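Local coordinates for protein PcaV transcriptional regulator (Streptomyces coelicolor, PDB 4G9Y) that probably acts as a ligand-responsive transcription factor of the MarR family, binding DNA through a winged helix-turn-helix and responding to 3,4-dihydroxybenzoate, at residues His24-Leu27 with Trp28-Val32. Sequence-based numbering, arbitrary orientation.
Sequences HYLL and WNTMV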
ATOM      1  N   HIS A  24       5.881   2.263  -7.593  1.00 18.46           N
ATOM      2  CA  HIS A  24       4.907   2.548  -8.648  1.00 15.10           C
ATOM      3  C   HIS A  24       4.167   3.865  -8.367  1.00 19.38           C
ATOM      4  O   HIS A  24       3.916   4.666  -9.271  1.00 18.55           O
ATOM      5  CB  HIS A  24       3.906   1.401  -8.792  1.00 19.85           C
ATOM      6  CG  HIS A  24       3.033   1.535  -9.994  1.00 22.26           C
ATOM      7  ND1 HIS A  24       1.841   2.223  -9.972  1.00 20.56           N
ATOM      8  CD2 HIS A  24       3.202   1.113 -11.269  1.00 19.84           C
ATOM      9  CE1 HIS A  24       1.306   2.207 -11.181  1.00 24.56           C
ATOM     10  NE2 HIS A  24       2.109   1.535 -11.984  1.00 19.47           N
ATOM     11  N   TYR A  25       3.827   4.087  -7.102  1.00 16.92           N
ATOM     12  CA  TYR A  25       3.160   5.325  -6.687  1.00 20.52           C
ATOM     13  C   TYR A  25       4.057   6.530  -6.959  1.00 22.47           C
ATOM     14  O   TYR A  25       3.589   7.574  -7.422  1.00 22.77           O
ATOM     15  CB  TYR A  25       2.794   5.247  -5.195  1.00 18.56           C
ATOM     16  CG  TYR A  25       2.144   6.489  -4.626  1.00 28.25           C
ATOM     17  CD1 TYR A  25       2.891   7.438  -3.938  1.00 32.71           C
ATOM     18  CD2 TYR A  25       0.773   6.704  -4.765  1.00 32.52           C
ATOM     19  CE1 TYR A  25       2.289   8.573  -3.409  1.00 36.91           C
ATOM     20  CE2 TYR A  25       0.167   7.827  -4.242  1.00 34.85           C
ATOM     21  CZ  TYR A  25       0.927   8.760  -3.568  1.00 38.54           C
ATOM     22  OH  TYR A  25       0.321   9.878  -3.047  1.00 40.71           O
ATOM     23  N   LEU A  26       5.348   6.379  -6.688  1.00 24.54           N
ATOM     24  CA  LEU A  26       6.317   7.439  -6.986  1.00 21.35           C
ATOM     25  C   LEU A  26       6.351   7.762  -8.481  1.00 25.75           C
ATOM     26  O   LEU A  26       6.355   8.928  -8.870  1.00 25.92           O
ATOM     27  CB  LEU A  26       7.719   7.055  -6.487  1.00 19.99           C
ATOM     28  CG  LEU A  26       8.869   7.977  -6.907  1.00 33.67           C
ATOM     29  CD1 LEU A  26       8.770   9.321  -6.209  1.00 40.87           C
ATOM     30  CD2 LEU A  26      10.229   7.328  -6.655  1.00 34.04           C
ATOM     31  N   LEU A  27       6.359   6.736  -9.327  1.00 22.60           N
ATOM     32  CA  LEU A  27       6.412   6.978 -10.769  1.00 21.83           C
ATOM     33  C   LEU A  27       5.117   7.580 -11.298  1.00 24.60           C
ATOM     34  O   LEU A  27       5.135   8.374 -12.235  1.00 26.50           O
ATOM     35  CB  LEU A  27       6.736   5.697 -11.538  1.00 24.14           C
ATOM     36  CG  LEU A  27       8.210   5.305 -11.672  1.00 31.31           C
ATOM     37  CD1 LEU A  27       8.347   4.316 -12.815  1.00 29.62           C
ATOM     38  CD2 LEU A  27       9.100   6.525 -11.910  1.00 26.27           C
ATOM     39  N   TRP A  28       3.989   7.204 -10.703  1.00 20.91           N
ATOM     40  CA  TRP A  28       2.729   7.842 -11.076  1.00 21.93           C
ATOM     41  C   TRP A  28       2.829   9.338 -10.847  1.00 26.07           C
ATOM     42  O   TRP A  28       2.438  10.146 -11.693  1.00 25.44           O
ATOM     43  CB  TRP A  28       1.546   7.288 -10.281  1.00 21.93           C
ATOM     44  CG  TRP A  28       0.210   7.963 -10.656  1.00 22.18           C
ATOM     45  CD1 TRP A  28      -0.259   9.183 -10.229  1.00 27.03           C
ATOM     46  CD2 TRP A  28      -0.795   7.435 -11.533  1.00 20.56           C
ATOM     47  NE1 TRP A  28      -1.497   9.438 -10.790  1.00 25.63           N
ATOM     48  CE2 TRP A  28      -1.843   8.379 -11.593  1.00 23.70           C
ATOM     49  CE3 TRP A  28      -0.916   6.235 -12.261  1.00 19.50           C
ATOM     50  CZ2 TRP A  28      -2.984   8.173 -12.359  1.00 19.10           C
ATOM     51  CZ3 TRP A  28      -2.052   6.038 -13.023  1.00 17.43           C
ATOM     52  CH2 TRP A  28      -3.071   7.001 -13.067  1.00 17.05           C
ATOM     53  N   ASN A  29       3.354   9.711  -9.692  1.00 26.05           N
ATOM     54  CA  ASN A  29       3.426  11.112  -9.339  1.00 25.35           C
ATOM     55  C   ASN A  29       4.455  11.892 -10.158  1.00 31.56           C
ATOM     56  O   ASN A  29       4.259  13.069 -10.447  1.00 39.14           O
ATOM     57  CB  ASN A  29       3.619  11.290  -7.823  1.00 28.76           C
ATOM     58  CG  ASN A  29       2.323  11.090  -7.061  1.00 38.84           C
ATOM     59  OD1 ASN A  29       1.531  12.019  -6.919  1.00 46.46           O
ATOM     60  ND2 ASN A  29       2.068   9.861  -6.623  1.00 35.71           N
ATOM     61  N   THR A  30       5.529  11.238 -10.577  1.00 31.53           N
ATOM     62  CA  THR A  30       6.542  11.960 -11.338  1.00 35.60           C
ATOM     63  C   THR A  30       6.313  11.887 -12.854  1.00 32.58           C
ATOM     64  O   THR A  30       6.712  12.779 -13.578  1.00 28.42           O
ATOM     65  CB  THR A  30       7.964  11.487 -10.999  1.00 35.30           C
ATOM     66  OG1 THR A  30       8.080  10.109 -11.318  1.00 31.41           O
ATOM     67  CG2 THR A  30       8.273  11.674  -9.511  1.00 40.87           C
ATOM     68  N   MET A  31       5.655  10.844 -13.338  1.00 25.73           N
ATOM     69  CA  MET A  31       5.522  10.672 -14.785  1.00 26.88           C
ATOM     70  C   MET A  31       4.086  10.791 -15.314  1.00 29.95           C
ATOM     71  O   MET A  31       3.865  10.895 -16.524  1.00 28.39           O
ATOM     72  CB  MET A  31       6.102   9.324 -15.221  1.00 23.31           C
ATOM     73  CG  MET A  31       7.610   9.215 -15.063  1.00 29.29           C
ATOM     74  SD  MET A  31       8.135   7.614 -15.695  1.00 36.36           S
ATOM     75  CE  MET A  31       7.740   7.794 -17.448  1.00 34.56           C
ATOM     76  N   VAL A  32       3.107  10.724 -14.427  1.00 23.26           N
ATOM     77  CA  VAL A  32       1.724  10.792 -14.885  1.00 23.26           C
ATOM     78  C   VAL A  32       1.103  12.103 -14.458  1.00 29.84           C
ATOM     79  O   VAL A  32       0.825  12.952 -15.294  1.00 26.82           O
ATOM     80  CB  VAL A  32       0.879   9.619 -14.391  1.00 21.58           C
ATOM     81  CG1 VAL A  32      -0.561   9.781 -14.852  1.00 17.65           C
ATOM     82  CG2 VAL A  32       1.471   8.275 -14.901  1.00 17.03           C
TER
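Trp28, Asn29, Thr30 and Met31 donate their backbone N-H groups to the carbonyls of His24, Tyr25, Leu26 and Leu27, the i to i+4 bonds of the last turns of helix 13-31. Two side chains join in. Asn29 ND2 reaches back to Tyr25 O (2.9 Å), approaching from above the carbonyl plane, on the face opposite that used by Asn29 N. With CG beside its own backbone N (chi1 -78°), the amide also places ND2 over the centre of the Tyr25 ring, 3.3 Å above its plane. Replacing Asn29 by alanine would probably cost Tyr25 O its second donor and uncover that face of the ring. Thr30 OG1 and N both bond to Leu26 O, at 3.2 and 3.0 Å. Leu27 and Met31 lie side by side, CD2 4.1 Å from SD; the leucine also packs on Ala143 of the second subunit, the methionine on Val119 of its own chain. The Trp28 indole bonds Thr36 O through NE1 and touches Ser38, which like His24 belongs to the 3,4-dihydroxybenzoate site. Asn29 and Thr30 thus add side-chain donors to carbonyls already bonded by the backbone, probably steadying the final turn, while Leu27, Trp28 and Met31 pack against the second subunit and helix 100-121.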